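Local coordinates for protein orotidine-5-phosphate decarboxylase/orotate phosphoribosyltransferase, putative (Ompdcase-oprtase, putative) (Leishmania infantum, PDB 3QW3) that probably catalyses, through this decarboxylase domain of a bifunctional UMP synthase, the conversion of orotidine 5'-phosphate to UMP and CO2 in de novo pyrimidine synthesis, at residues R161-W166 against A189-L194; Y153-V158 against P181-R186. All coordinates share one frame; numbering follows the deposited sequence.

Contact 1 (R161-W166 against A189-L194); sequences RAEGPW and ARAPTL. With SO4 (sulfate ion), chain F.
OE1 of E163 is gripped by two backbone N-H groups, T193 N and, weakly, L194 N, where the C-terminal ends of two neighbouring outer helices of the TIM barrel meet. Helix 154-163 supplies the acid, and the turn that follows helix 181-190 supplies the donors. The main bond is T193 N to E163 OE1 at 3.0 Å (N-H...O angle 161°), arriving from above the carboxylate plane. L194 N lies 3.4 Å from E163 OE1, a weak bond. The other oxygen, OE2, takes the T193 hydroxyl on its syn lone pair, OG1 to OE2 being 2.6 Å. E163 gets there with CG anti to the backbone N (chi1 179°) and a bend at chi2 (79°), so its aliphatic part crosses A191 and P192, CG lying 3.8 Å from P192 CD. T193 carries OG1 between its own N and carbonyl carbon, so amide and hydroxyl serve the two oxygens together. On the inner side, A162, A191 and L194 all rest on L174 of strand 172-176. R161 turns from this interface: NH1 and NH2 both bond O3 of a sulfate, probably from the crystallisation liquor and shared with R152, while its CB covers one face of W166, whose NE1 bonds D143 of the second subunit. Next to the acid, whose OE1 meets L194 CG, L194 CD1 lies 3.7 Å from A162 CB.

Contact 2 (Y153-V158 against P181-R186); sequences YLYEAV and PVALAR
R186 loses the most surface here, followed by Y155 and E156, and the position of its side chain explains most of the contact. Its chain is extended from CG to NE and runs between the helix 181-190 to which it belongs and the start of helix 154-163. The guanidinium thereby comes under the edge of Y153: CE2 stands over the centre of one guanidinium face, 3.8 Å from R186 CZ, with the two planes 68° apart. The ring thus offers its rim and not its pi face, so the geometry does not describe a cation-pi stack. At the guanidinium's end NH1 makes a weak hydrogen bond of 3.3 Å to Y155 OH. Y155 itself has CG in the crowded position between N and the carbonyl carbon, which directs the ring toward helix 181-190 until its OH lies 3.4 Å from A183 CB. The Y155 side chain also touches C134 and K135 of strand 129-135 and Y113 of the second subunit.

E156 approaches the aliphatic part of R186, OE1 lying 3.5 Å from CD. E156 OE1 is too far from R186 NE for a salt bridge; its charged partner is R190 NE, in a long, weak ion pair. A water gives hydrogens to both E156 OE1 (2.6 Å) and R186 O, tying the carboxylate to the opposite backbone. OE2 turns back to its own helix and accepts the N-H of the N-cap residue Y153 on its anti lone pair at 3.0 Å, nearly straight at 170°. This bond should steady the carboxylate. With local axes 10.5 Å apart and 35° from parallel, the two segments show the side-by-side packing of successive outer helices in a beta/alpha barrel.

How the contacts relate
Both contacts join the same two helices, 154-163 and 181-190: contact 2 at their N-terminal parts and contact 1 where they end, with centres about 11 Å apart. Contact 2 is the more buried, none of its touching residues being exposed, whereas contact 1 mixes buried alanine and leucine with exposed proline and threonine. Their chemistry differs accordingly. In contact 1 a carboxylate is held directly by a turn; in contact 2 side chains link backbones farther apart (nearest CA atoms 7.0 Å, E156 to R186, against 5.1 Å, E163 to A191), with a weak bond and a water. R190 relates the two, its NE pairing weakly with E156 while NH1 salt-bridges E160. Both reach the second subunit.

Contact 1 (R161-W166 against A189-L194)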
ATOM      1  N   ARG A 161       0.103  -7.803  18.006  1.00 21.05           N
ATOM      2  CA  ARG A 161      -0.861  -8.417  17.102  1.00 21.32           C
ATOM      3  C   ARG A 161      -0.184  -9.405  16.166  1.00 20.71           C
ATOM      4  O   ARG A 161      -0.682 -10.507  15.947  1.00 20.30           O
ATOM      5  CB  ARG A 161      -1.570  -7.343  16.282  1.00 22.12           C
ATOM      6  CG  ARG A 161      -2.905  -6.933  16.839  1.00 24.70           C
ATOM      7  CD  ARG A 161      -3.281  -5.547  16.361  1.00 28.30           C
ATOM      8  NE  ARG A 161      -4.514  -5.085  16.992  1.00 30.68           N
ATOM      9  CZ  ARG A 161      -4.590  -4.531  18.199  1.00 31.14           C
ATOM     10  NH1 ARG A 161      -3.503  -4.359  18.943  1.00 32.87           N
ATOM     11  NH2 ARG A 161      -5.768  -4.149  18.665  1.00 32.65           N
ATOM     12  N   ALA A 162       0.958  -8.994  15.618  1.00 20.15           N
ATOM     13  CA  ALA A 162       1.681  -9.794  14.648  1.00 19.88           C
ATOM     14  C   ALA A 162       2.206 -11.092  15.258  1.00 19.80           C
ATOM     15  O   ALA A 162       2.052 -12.152  14.661  1.00 19.61           O
ATOM     16  CB  ALA A 162       2.816  -8.982  14.034  1.00 19.47           C
ATOM     17  N   GLU A 163       2.816 -11.000  16.441  1.00 20.17           N
ATOM     18  CA  GLU A 163       3.321 -12.180  17.156  1.00 20.58           C
ATOM     19  C   GLU A 163       2.168 -13.052  17.654  1.00 21.03           C
ATOM     20  O   GLU A 163       2.284 -14.280  17.699  1.00 21.01           O
ATOM     21  CB  GLU A 163       4.214 -11.748  18.331  1.00 20.68           C
ATOM     22  CG  GLU A 163       4.797 -12.887  19.190  1.00 21.63           C
ATOM     23  CD  GLU A 163       6.009 -13.584  18.577  1.00 23.17           C
ATOM     24  OE1 GLU A 163       6.877 -12.917  17.976  1.00 22.77           O
ATOM     25  OE2 GLU A 163       6.108 -14.820  18.717  1.00 25.47           O
ATOM     26  N   GLY A 164       1.057 -12.405  18.006  1.00 21.28           N
ATOM     27  CA  GLY A 164      -0.115 -13.079  18.562  1.00 21.73           C
ATOM     28  C   GLY A 164      -1.132 -13.514  17.516  1.00 21.95           C
ATOM     29  O   GLY A 164      -0.866 -14.426  16.744  1.00 22.03           O
ATOM     30  N   PRO A 165      -2.305 -12.853  17.482  1.00 22.47           N
ATOM     31  CA  PRO A 165      -3.434 -13.288  16.646  1.00 22.74           C
ATOM     32  C   PRO A 165      -3.143 -13.439  15.151  1.00 22.96           C
ATOM     33  O   PRO A 165      -3.684 -14.342  14.519  1.00 23.58           O
ATOM     34  CB  PRO A 165      -4.505 -12.210  16.886  1.00 22.87           C
ATOM     35  CG  PRO A 165      -3.851 -11.141  17.681  1.00 22.70           C
ATOM     36  CD  PRO A 165      -2.663 -11.720  18.351  1.00 22.61           C
ATOM     37  N   TRP A 166      -2.297 -12.579  14.588  1.00 22.95           N
ATOM     38  CA  TRP A 166      -2.045 -12.607  13.143  1.00 22.99           C
ATOM     39  C   TRP A 166      -1.257 -13.826  12.647  1.00 22.83           C
ATOM     40  O   TRP A 166      -1.423 -14.249  11.501  1.00 23.01           O
ATOM     41  CB  TRP A 166      -1.365 -11.311  12.675  1.00 23.00           C
ATOM     42  CG  TRP A 166      -2.224 -10.067  12.793  1.00 23.68           C
ATOM     43  CD1 TRP A 166      -3.564 -10.012  13.054  1.00 24.53           C
ATOM     44  CD2 TRP A 166      -1.797  -8.708  12.612  1.00 23.71           C
ATOM     45  NE1 TRP A 166      -3.992  -8.703  13.071  1.00 25.15           N
ATOM     46  CE2 TRP A 166      -2.928  -7.884  12.801  1.00 24.50           C
ATOM     47  CE3 TRP A 166      -0.564  -8.108  12.320  1.00 24.87           C
ATOM     48  CZ2 TRP A 166      -2.864  -6.487  12.708  1.00 25.19           C
ATOM     49  CZ3 TRP A 166      -0.501  -6.720  12.228  1.00 24.76           C
ATOM     50  CH2 TRP A 166      -1.646  -5.926  12.420  1.00 24.98           C
ATOM     51  N   ALA A 189      10.907  -7.348  22.167  1.00 21.92           N
ATOM     52  CA  ALA A 189      10.281  -7.706  23.441  1.00 22.67           C
ATOM     53  C   ALA A 189       8.812  -8.104  23.264  1.00 23.01           C
ATOM     54  O   ALA A 189       8.331  -9.015  23.941  1.00 23.15           O
ATOM     55  CB  ALA A 189      10.408  -6.573  24.438  1.00 22.81           C
ATOM     56  N   ARG A 190       8.114  -7.421  22.355  1.00 23.06           N
ATOM     57  CA  ARG A 190       6.701  -7.714  22.064  1.00 23.30           C
ATOM     58  C   ARG A 190       6.542  -8.901  21.124  1.00 22.98           C
ATOM     59  O   ARG A 190       5.530  -9.606  21.167  1.00 23.16           O
ATOM     60  CB  ARG A 190       6.000  -6.492  21.454  1.00 23.45           C
ATOM     61  CG  ARG A 190       5.996  -5.252  22.333  1.00 25.85           C
ATOM     62  CD  ARG A 190       5.203  -5.465  23.620  1.00 29.10           C
ATOM     63  NE  ARG A 190       5.272  -4.293  24.492  1.00 32.13           N
ATOM     64  CZ  ARG A 190       4.464  -4.067  25.528  1.00 33.32           C
ATOM     65  NH1 ARG A 190       3.500  -4.928  25.833  1.00 34.73           N
ATOM     66  NH2 ARG A 190       4.615  -2.968  26.258  1.00 33.47           N
ATOM     67  N   ALA A 191       7.546  -9.110  20.275  1.00 22.38           N
ATOM     68  CA  ALA A 191       7.516 -10.160  19.268  1.00 21.95           C
ATOM     69  C   ALA A 191       8.826 -10.944  19.291  1.00 21.95           C
ATOM     70  O   ALA A 191       9.715 -10.689  18.483  1.00 21.54           O
ATOM     71  CB  ALA A 191       7.262  -9.565  17.874  1.00 21.84           C
ATOM     72  N   PRO A 192       8.942 -11.910  20.218  1.00 22.02           N
ATOM     73  CA  PRO A 192      10.199 -12.642  20.410  1.00 22.06           C
ATOM     74  C   PRO A 192      10.607 -13.602  19.284  1.00 21.85           C
ATOM     75  O   PRO A 192      11.791 -13.944  19.179  1.00 22.24           O
ATOM     76  CB  PRO A 192       9.950 -13.422  21.715  1.00 22.24           C
ATOM     77  CG  PRO A 192       8.818 -12.712  22.385  1.00 22.50           C
ATOM     78  CD  PRO A 192       7.948 -12.269  21.247  1.00 22.31           C
ATOM     79  N   THR A 193       9.663 -14.045  18.455  1.00 21.11           N
ATOM     80  CA  THR A 193       9.978 -15.074  17.453  1.00 20.56           C
ATOM     81  C   THR A 193       9.959 -14.611  15.992  1.00 19.83           C
ATOM     82  O   THR A 193      10.495 -15.296  15.118  1.00 19.93           O
ATOM     83  CB  THR A 193       9.075 -16.333  17.580  1.00 20.95           C
ATOM     84  OG1 THR A 193       7.738 -16.022  17.162  1.00 21.84           O
ATOM     85  CG2 THR A 193       9.063 -16.868  19.003  1.00 21.12           C
ATOM     86  N   LEU A 194       9.336 -13.467  15.712  1.00 18.87           N
ATOM     87  CA  LEU A 194       9.144 -13.064  14.320  1.00 18.04           C
ATOM     88  C   LEU A 194      10.430 -12.605  13.651  1.00 17.55           C
ATOM     89  O   LEU A 194      11.281 -12.010  14.291  1.00 17.78           O
ATOM     90  CB  LEU A 194       8.094 -11.957  14.207  1.00 17.73           C
ATOM     91  CG  LEU A 194       6.714 -12.248  14.799  1.00 17.72           C
ATOM     92  CD1 LEU A 194       5.766 -11.140  14.394  1.00 16.69           C
ATOM     93  CD2 LEU A 194       6.174 -13.608  14.362  1.00 18.83           C
TER
HETATM   94  S   SO4 F 259      -5.283  -3.901  22.453  1.00 59.56           S
HETATM   95  O1  SO4 F 259      -6.652  -3.622  22.879  1.00 59.89           O
HETATM   96  O2  SO4 F 259      -4.965  -5.305  22.707  1.00 59.94           O
HETATM   97  O3  SO4 F 259      -5.163  -3.636  21.029  1.00 60.03           O
HETATM   98  O4  SO4 F 259      -4.357  -3.034  23.179  1.00 59.63           O

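Contact 2 (Y153-V158 against P181-R186)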
ATOM      1  N   TYR A 153       3.580   2.281  22.643  1.00 27.50           N
ATOM      2  CA  TYR A 153       3.464   2.955  21.357  1.00 25.92           C
ATOM      3  C   TYR A 153       2.607   2.135  20.399  1.00 24.31           C
ATOM      4  O   TYR A 153       2.494   0.915  20.550  1.00 23.53           O
ATOM      5  CB  TYR A 153       4.850   3.172  20.750  1.00 26.45           C
ATOM      6  CG  TYR A 153       5.748   4.070  21.568  1.00 28.10           C
ATOM      7  CD1 TYR A 153       5.527   5.445  21.617  1.00 29.66           C
ATOM      8  CD2 TYR A 153       6.819   3.545  22.290  1.00 29.49           C
ATOM      9  CE1 TYR A 153       6.349   6.278  22.366  1.00 31.33           C
ATOM     10  CE2 TYR A 153       7.650   4.371  23.047  1.00 30.97           C
ATOM     11  CZ  TYR A 153       7.409   5.735  23.076  1.00 31.79           C
ATOM     12  OH  TYR A 153       8.220   6.566  23.816  1.00 33.28           O
ATOM     13  N   LEU A 154       2.007   2.802  19.413  1.00 22.57           N
ATOM     14  CA  LEU A 154       1.225   2.098  18.391  1.00 21.29           C
ATOM     15  C   LEU A 154       2.034   0.974  17.742  1.00 20.78           C
ATOM     16  O   LEU A 154       1.502  -0.107  17.477  1.00 19.98           O
ATOM     17  CB  LEU A 154       0.687   3.057  17.316  1.00 21.19           C
ATOM     18  CG  LEU A 154      -0.078   2.401  16.149  1.00 21.20           C
ATOM     19  CD1 LEU A 154      -1.395   1.785  16.621  1.00 21.58           C
ATOM     20  CD2 LEU A 154      -0.331   3.361  14.988  1.00 21.46           C
ATOM     21  N   TYR A 155       3.321   1.217  17.498  1.00 20.21           N
ATOM     22  CA  TYR A 155       4.142   0.190  16.850  1.00 20.08           C
ATOM     23  C   TYR A 155       4.311  -1.065  17.706  1.00 19.93           C
ATOM     24  O   TYR A 155       4.401  -2.173  17.178  1.00 19.65           O
ATOM     25  CB  TYR A 155       5.485   0.742  16.346  1.00 20.24           C
ATOM     26  CG  TYR A 155       6.501   1.142  17.400  1.00 20.63           C
ATOM     27  CD1 TYR A 155       6.687   2.478  17.735  1.00 21.11           C
ATOM     28  CD2 TYR A 155       7.313   0.187  18.016  1.00 21.67           C
ATOM     29  CE1 TYR A 155       7.636   2.858  18.676  1.00 21.93           C
ATOM     30  CE2 TYR A 155       8.263   0.554  18.963  1.00 22.02           C
ATOM     31  CZ  TYR A 155       8.417   1.895  19.287  1.00 22.65           C
ATOM     32  OH  TYR A 155       9.352   2.282  20.216  1.00 24.80           O
ATOM     33  N   GLU A 156       4.318  -0.892  19.026  1.00 20.03           N
ATOM     34  CA  GLU A 156       4.338  -2.030  19.942  1.00 20.10           C
ATOM     35  C   GLU A 156       3.025  -2.809  19.887  1.00 19.73           C
ATOM     36  O   GLU A 156       3.027  -4.041  19.965  1.00 19.67           O
ATOM     37  CB  GLU A 156       4.631  -1.572  21.372  1.00 20.33           C
ATOM     38  CG  GLU A 156       6.052  -1.067  21.581  1.00 22.30           C
ATOM     39  CD  GLU A 156       6.297  -0.613  23.013  1.00 25.07           C
ATOM     40  OE1 GLU A 156       6.937  -1.370  23.773  1.00 26.18           O
ATOM     41  OE2 GLU A 156       5.837   0.492  23.376  1.00 26.71           O
ATOM     42  N   ALA A 157       1.906  -2.095  19.743  1.00 19.10           N
ATOM     43  CA  ALA A 157       0.601  -2.746  19.574  1.00 18.72           C
ATOM     44  C   ALA A 157       0.527  -3.575  18.282  1.00 18.32           C
ATOM     45  O   ALA A 157      -0.068  -4.655  18.254  1.00 18.29           O
ATOM     46  CB  ALA A 157      -0.530  -1.717  19.622  1.00 18.84           C
ATOM     47  N   VAL A 158       1.139  -3.062  17.218  1.00 17.77           N
ATOM     48  CA  VAL A 158       1.222  -3.776  15.950  1.00 17.54           C
ATOM     49  C   VAL A 158       2.073  -5.044  16.112  1.00 17.37           C
ATOM     50  O   VAL A 158       1.683  -6.125  15.663  1.00 17.00           O
ATOM     51  CB  VAL A 158       1.779  -2.859  14.832  1.00 17.52           C
ATOM     52  CG1 VAL A 158       2.094  -3.658  13.565  1.00 17.54           C
ATOM     53  CG2 VAL A 158       0.786  -1.739  14.532  1.00 17.87           C
ATOM     54  N   PRO A 181      17.659   1.678  17.702  1.00 30.31           N
ATOM     55  CA  PRO A 181      17.810   0.384  18.358  1.00 29.61           C
ATOM     56  C   PRO A 181      16.937   0.237  19.603  1.00 28.84           C
ATOM     57  O   PRO A 181      16.597  -0.882  19.972  1.00 28.59           O
ATOM     58  CB  PRO A 181      19.292   0.356  18.743  1.00 29.75           C
ATOM     59  CG  PRO A 181      19.676   1.787  18.874  1.00 30.10           C
ATOM     60  CD  PRO A 181      18.866   2.516  17.849  1.00 30.42           C
ATOM     61  N   VAL A 182      16.586   1.354  20.243  1.00 28.10           N
ATOM     62  CA  VAL A 182      15.700   1.311  21.410  1.00 27.51           C
ATOM     63  C   VAL A 182      14.304   0.834  20.992  1.00 26.84           C
ATOM     64  O   VAL A 182      13.705  -0.007  21.663  1.00 26.44           O
ATOM     65  CB  VAL A 182      15.642   2.672  22.166  1.00 27.74           C
ATOM     66  CG1 VAL A 182      14.603   2.633  23.285  1.00 28.08           C
ATOM     67  CG2 VAL A 182      17.015   3.022  22.747  1.00 28.54           C
ATOM     68  N   ALA A 183      13.809   1.356  19.869  1.00 26.32           N
ATOM     69  CA  ALA A 183      12.525   0.919  19.317  1.00 25.52           C
ATOM     70  C   ALA A 183      12.607  -0.525  18.827  1.00 25.02           C
ATOM     71  O   ALA A 183      11.700  -1.320  19.054  1.00 24.75           O
ATOM     72  CB  ALA A 183      12.075   1.846  18.193  1.00 25.76           C
ATOM     73  N   LEU A 184      13.715  -0.862  18.173  1.00 24.53           N
ATOM     74  CA  LEU A 184      13.941  -2.217  17.689  1.00 23.94           C
ATOM     75  C   LEU A 184      13.883  -3.224  18.849  1.00 23.49           C
ATOM     76  O   LEU A 184      13.285  -4.289  18.720  1.00 23.06           O
ATOM     77  CB  LEU A 184      15.293  -2.295  16.972  1.00 24.12           C
ATOM     78  CG  LEU A 184      15.414  -2.922  15.579  1.00 25.23           C
ATOM     79  CD1 LEU A 184      16.878  -2.919  15.144  1.00 25.09           C
ATOM     80  CD2 LEU A 184      14.859  -4.321  15.539  1.00 25.08           C
ATOM     81  N   ALA A 185      14.490  -2.874  19.985  1.00 23.20           N
ATOM     82  CA  ALA A 185      14.459  -3.731  21.172  1.00 22.83           C
ATOM     83  C   ALA A 185      13.052  -3.859  21.760  1.00 22.62           C
ATOM     84  O   ALA A 185      12.674  -4.930  22.237  1.00 22.38           O
ATOM     85  CB  ALA A 185      15.434  -3.226  22.229  1.00 22.85           C
ATOM     86  N   ARG A 186      12.282  -2.771  21.721  1.00 22.49           N
ATOM     87  CA  ARG A 186      10.888  -2.808  22.174  1.00 22.64           C
ATOM     88  C   ARG A 186      10.083  -3.792  21.333  1.00 22.12           C
ATOM     89  O   ARG A 186       9.294  -4.576  21.862  1.00 21.86           O
ATOM     90  CB  ARG A 186      10.243  -1.419  22.126  1.00 23.04           C
ATOM     91  CG  ARG A 186      10.721  -0.469  23.210  1.00 25.03           C
ATOM     92  CD  ARG A 186       9.735   0.669  23.408  1.00 28.24           C
ATOM     93  NE  ARG A 186      10.229   1.634  24.387  1.00 31.55           N
ATOM     94  CZ  ARG A 186      10.937   2.721  24.093  1.00 33.34           C
ATOM     95  NH1 ARG A 186      11.242   3.015  22.833  1.00 34.44           N
ATOM     96  NH2 ARG A 186      11.337   3.526  25.067  1.00 34.78           N
TER
HETATM   97  O   HOH W   1       8.258  -3.542  24.375  1.00 36.02           O